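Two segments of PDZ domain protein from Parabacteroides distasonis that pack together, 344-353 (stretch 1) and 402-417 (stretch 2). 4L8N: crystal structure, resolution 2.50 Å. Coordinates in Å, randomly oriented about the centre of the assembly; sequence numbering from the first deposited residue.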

# COMPACT_ATOMS: atom_id res chain seq x y z
N LYS A 344 -39.94 7.15 42.40
CA LYS A 344 -39.83 7.83 41.12
C LYS A 344 -38.54 8.69 41.00
O LYS A 344 -37.95 9.09 42.01
CB LYS A 344 -41.09 8.68 40.82
CG LYS A 344 -41.41 9.85 41.74
CD LYS A 344 -42.77 10.45 41.35
CE LYS A 344 -43.18 11.64 42.19
NZ LYS A 344 -42.58 12.91 41.69
N ILE A 345 -38.11 8.91 39.74
CA ILE A 345 -37.00 9.79 39.35
C ILE A 345 -37.67 10.91 38.54
O ILE A 345 -38.20 10.68 37.44
CB ILE A 345 -35.79 9.13 38.61
CG1 ILE A 345 -35.39 7.77 39.25
CG2 ILE A 345 -34.61 10.12 38.52
CD1 ILE A 345 -34.44 6.92 38.45
N GLY A 346 -37.71 12.09 39.14
CA GLY A 346 -38.40 13.23 38.57
C GLY A 346 -39.89 13.01 38.70
O GLY A 346 -40.41 12.92 39.82
N ARG A 347 -40.57 12.84 37.56
CA ARG A 347 -42.01 12.59 37.55
C ARG A 347 -42.30 11.20 36.97
O ARG A 347 -43.46 10.88 36.68
CB ARG A 347 -42.77 13.71 36.80
CG ARG A 347 -42.18 14.17 35.46
CD ARG A 347 -43.07 15.20 34.78
NE ARG A 347 -42.78 16.58 35.19
CZ ARG A 347 -43.56 17.63 34.94
NH1 ARG A 347 -44.72 17.47 34.31
NH2 ARG A 347 -43.20 18.84 35.34
N HIS A 348 -41.27 10.35 36.87
CA HIS A 348 -41.43 9.02 36.27
C HIS A 348 -41.26 7.89 37.26
O HIS A 348 -40.19 7.73 37.85
CB HIS A 348 -40.45 8.83 35.11
CG HIS A 348 -40.48 9.93 34.10
ND1 HIS A 348 -41.60 10.18 33.34
CD2 HIS A 348 -39.51 10.81 33.76
CE1 HIS A 348 -41.29 11.21 32.57
NE2 HIS A 348 -40.03 11.62 32.78
N LYS A 349 -42.32 7.07 37.39
CA LYS A 349 -42.37 5.89 38.26
C LYS A 349 -41.36 4.85 37.76
O LYS A 349 -40.99 4.83 36.59
CB LYS A 349 -43.80 5.30 38.38
CG LYS A 349 -44.55 5.11 37.05
CD LYS A 349 -45.77 4.22 37.25
CE LYS A 349 -46.65 4.17 36.03
NZ LYS A 349 -47.75 3.17 36.19
N MSE A 350 -40.90 3.98 38.68
CA MSE A 350 -39.84 3.01 38.47
C MSE A 350 -40.27 1.51 38.68
O MSE A 350 -39.50 0.60 38.32
CB MSE A 350 -38.74 3.39 39.47
CG MSE A 350 -37.41 2.81 39.18
SE MSE A 350 -36.47 3.75 37.83
CE MSE A 350 -34.82 3.23 38.41
N ASP A 351 -41.48 1.26 39.24
CA ASP A 351 -41.99 -0.10 39.53
C ASP A 351 -42.43 -0.87 38.23
O ASP A 351 -43.53 -1.42 38.17
CB ASP A 351 -43.14 -0.03 40.57
CG ASP A 351 -44.33 0.88 40.24
OD1 ASP A 351 -44.18 1.75 39.33
OD2 ASP A 351 -45.39 0.75 40.91
N HIS A 352 -41.51 -0.97 37.24
CA HIS A 352 -41.75 -1.67 35.98
C HIS A 352 -40.74 -2.79 35.76
O HIS A 352 -39.65 -2.73 36.33
CB HIS A 352 -41.69 -0.69 34.79
CG HIS A 352 -42.57 0.49 34.94
ND1 HIS A 352 -43.94 0.40 34.72
CD2 HIS A 352 -42.27 1.76 35.29
CE1 HIS A 352 -44.42 1.61 34.96
NE2 HIS A 352 -43.45 2.46 35.30
N SER A 353 -41.09 -3.78 34.93
CA SER A 353 -40.20 -4.89 34.59
C SER A 353 -39.18 -4.43 33.56
O SER A 353 -39.35 -3.37 32.95
CB SER A 353 -40.99 -6.08 34.04
OG SER A 353 -41.25 -5.97 32.65
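Stretch 2, residues 402-417: SQSSDYLPAFSYLYYF

Stretch 2 is mostly loop, with 3-10 segments at 405-406 and 412-414, and L408 between them takes a positive phi (40°/73°). It lies against a tight hairpin in stretch 1, whose type II' turn from I345 to H348 puts G346 at phi 73°. The backbones come closest at H348 and A410, CA to CA 5.0 Å.

The polar rule is one buried histidine held at its edge. H348 NE2 donates to Q403 OE1 at 2.9 Å, nearly straight at 166°. Q403 is itself fixed: Y416 OH donates to the same OE1 at 2.8 Å, while Q403 NE2 donates to S402 OG and S412 OG, both at 3.1 Å.

An aliphatic group covers one face of each histidine ring. P409 CD lies 3.8 Å from the centroid of the H348 ring, and L408 CD2 repeats the motif 3.7 Å from that of H352.

Apolar packing involves three side-chain pairs: A410 CB meets the selenium of selenomethionine M350 (SE) at 3.6 Å, M350 CE continues to F411 CE1 at 3.5 Å, and I345 CD1 reaches Y413 CE2 at 3.7 Å. H348 CB also lies 3.7 Å from A410 CA.

Water joins the backbones without direct pairing. One molecule donates to I345 O (3.0 Å) and A410 O (3.1 Å); another donates to K349 O (2.9 Å) and weakly accepts from A410 N (3.4 Å).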

# COMPACT_ATOMS: atom_id res chain seq x y z
N SER A 402 -39.56 12.32 24.47
CA SER A 402 -38.69 11.61 25.40
C SER A 402 -39.27 11.49 26.81
O SER A 402 -38.86 10.58 27.55
CB SER A 402 -37.33 12.29 25.49
OG SER A 402 -37.32 13.39 26.39
N GLN A 403 -40.15 12.44 27.20
CA GLN A 403 -40.69 12.52 28.55
C GLN A 403 -42.13 12.01 28.66
O GLN A 403 -42.75 12.15 29.72
CB GLN A 403 -40.56 13.96 29.09
CG GLN A 403 -39.10 14.45 29.22
CD GLN A 403 -38.23 13.55 30.08
OE1 GLN A 403 -38.39 13.48 31.29
NE2 GLN A 403 -37.32 12.83 29.48
N SER A 404 -42.63 11.36 27.59
CA SER A 404 -43.98 10.78 27.57
C SER A 404 -43.98 9.51 28.39
O SER A 404 -43.20 8.60 28.11
CB SER A 404 -44.42 10.50 26.14
OG SER A 404 -44.13 11.57 25.26
N SER A 405 -44.87 9.45 29.39
CA SER A 405 -45.03 8.34 30.33
C SER A 405 -45.20 6.99 29.62
O SER A 405 -44.79 5.97 30.19
CB SER A 405 -46.21 8.60 31.26
OG SER A 405 -45.82 9.54 32.24
N ASP A 406 -45.72 6.99 28.37
CA ASP A 406 -45.89 5.80 27.53
C ASP A 406 -44.52 5.15 27.21
O ASP A 406 -44.46 3.93 27.02
CB ASP A 406 -46.64 6.17 26.22
CG ASP A 406 -46.79 5.05 25.18
OD1 ASP A 406 -47.02 3.88 25.58
OD2 ASP A 406 -46.71 5.35 23.97
N TYR A 407 -43.44 5.96 27.16
CA TYR A 407 -42.12 5.41 26.84
C TYR A 407 -41.28 5.10 28.10
O TYR A 407 -40.11 4.75 27.97
CB TYR A 407 -41.35 6.34 25.88
CG TYR A 407 -42.13 6.79 24.66
CD1 TYR A 407 -42.77 5.88 23.83
CD2 TYR A 407 -42.18 8.14 24.31
CE1 TYR A 407 -43.48 6.30 22.70
CE2 TYR A 407 -42.89 8.57 23.19
CZ TYR A 407 -43.53 7.65 22.38
OH TYR A 407 -44.22 8.10 21.27
N LEU A 408 -41.91 5.13 29.31
CA LEU A 408 -41.26 4.85 30.61
C LEU A 408 -39.85 5.50 30.64
O LEU A 408 -38.82 4.81 30.49
CB LEU A 408 -41.23 3.34 30.94
CG LEU A 408 -42.58 2.58 30.88
CD1 LEU A 408 -42.38 1.12 31.15
CD2 LEU A 408 -43.63 3.16 31.82
N PRO A 409 -39.81 6.85 30.76
CA PRO A 409 -38.53 7.57 30.66
C PRO A 409 -37.78 7.77 31.99
O PRO A 409 -37.02 8.73 32.11
CB PRO A 409 -38.97 8.93 30.10
CG PRO A 409 -40.50 8.87 29.96
CD PRO A 409 -40.92 7.81 30.88
N ALA A 410 -37.98 6.88 32.98
CA ALA A 410 -37.34 6.98 34.28
C ALA A 410 -35.81 7.09 34.19
O ALA A 410 -35.22 7.93 34.89
CB ALA A 410 -37.71 5.78 35.13
N PHE A 411 -35.18 6.30 33.30
CA PHE A 411 -33.73 6.30 33.15
C PHE A 411 -33.23 7.44 32.27
O PHE A 411 -32.02 7.65 32.20
CB PHE A 411 -33.24 4.95 32.64
CG PHE A 411 -33.42 3.81 33.62
CD1 PHE A 411 -32.61 3.70 34.75
CD2 PHE A 411 -34.36 2.81 33.40
CE1 PHE A 411 -32.77 2.64 35.65
CE2 PHE A 411 -34.51 1.74 34.29
CZ PHE A 411 -33.70 1.67 35.41
N SER A 412 -34.12 8.24 31.68
CA SER A 412 -33.70 9.38 30.83
C SER A 412 -32.89 10.45 31.63
O SER A 412 -32.27 11.31 31.02
CB SER A 412 -34.89 10.04 30.13
OG SER A 412 -35.72 10.74 31.05
N TYR A 413 -32.90 10.37 32.98
CA TYR A 413 -32.16 11.25 33.90
C TYR A 413 -30.65 11.17 33.59
O TYR A 413 -29.91 12.14 33.81
CB TYR A 413 -32.46 10.89 35.38
CG TYR A 413 -31.66 9.73 35.95
CD1 TYR A 413 -30.41 9.93 36.54
CD2 TYR A 413 -32.15 8.42 35.90
CE1 TYR A 413 -29.66 8.87 37.04
CE2 TYR A 413 -31.41 7.35 36.40
CZ TYR A 413 -30.16 7.58 36.98
OH TYR A 413 -29.44 6.54 37.49
N LEU A 414 -30.20 10.01 33.08
CA LEU A 414 -28.82 9.78 32.67
C LEU A 414 -28.38 10.78 31.63
O LEU A 414 -27.18 11.06 31.54
CB LEU A 414 -28.66 8.35 32.12
CG LEU A 414 -28.80 7.22 33.16
CD1 LEU A 414 -29.13 5.92 32.48
CD2 LEU A 414 -27.57 7.11 34.05
N TYR A 415 -29.35 11.36 30.86
CA TYR A 415 -29.05 12.34 29.82
C TYR A 415 -29.75 13.69 30.07
O TYR A 415 -29.96 14.45 29.14
CB TYR A 415 -29.40 11.76 28.43
CG TYR A 415 -28.50 10.60 28.03
CD1 TYR A 415 -27.14 10.80 27.80
CD2 TYR A 415 -28.99 9.30 27.99
CE1 TYR A 415 -26.31 9.73 27.45
CE2 TYR A 415 -28.16 8.22 27.66
CZ TYR A 415 -26.82 8.45 27.37
OH TYR A 415 -25.99 7.43 27.00
N TYR A 416 -30.00 14.03 31.35
CA TYR A 416 -30.68 15.27 31.72
C TYR A 416 -29.86 16.55 31.48
O TYR A 416 -30.42 17.64 31.61
CB TYR A 416 -31.15 15.22 33.17
CG TYR A 416 -32.64 15.02 33.23
CD1 TYR A 416 -33.28 14.13 32.36
CD2 TYR A 416 -33.43 15.78 34.09
CE1 TYR A 416 -34.66 13.99 32.36
CE2 TYR A 416 -34.82 15.67 34.07
CZ TYR A 416 -35.43 14.74 33.24
OH TYR A 416 -36.79 14.58 33.26
N PHE A 417 -28.59 16.41 31.10
CA PHE A 417 -27.72 17.54 30.81
C PHE A 417 -27.95 18.01 29.33
O PHE A 417 -27.45 19.08 28.94
CB PHE A 417 -26.24 17.14 31.06
CG PHE A 417 -25.76 15.97 30.22
CD1 PHE A 417 -25.35 16.15 28.90
CD2 PHE A 417 -25.78 14.68 30.73
CE1 PHE A 417 -25.01 15.06 28.11
CE2 PHE A 417 -25.41 13.59 29.94
CZ PHE A 417 -25.03 13.79 28.64
O HOH W 1 -36.38 10.80 35.00
O HOH W 2 -41.02 5.80 33.89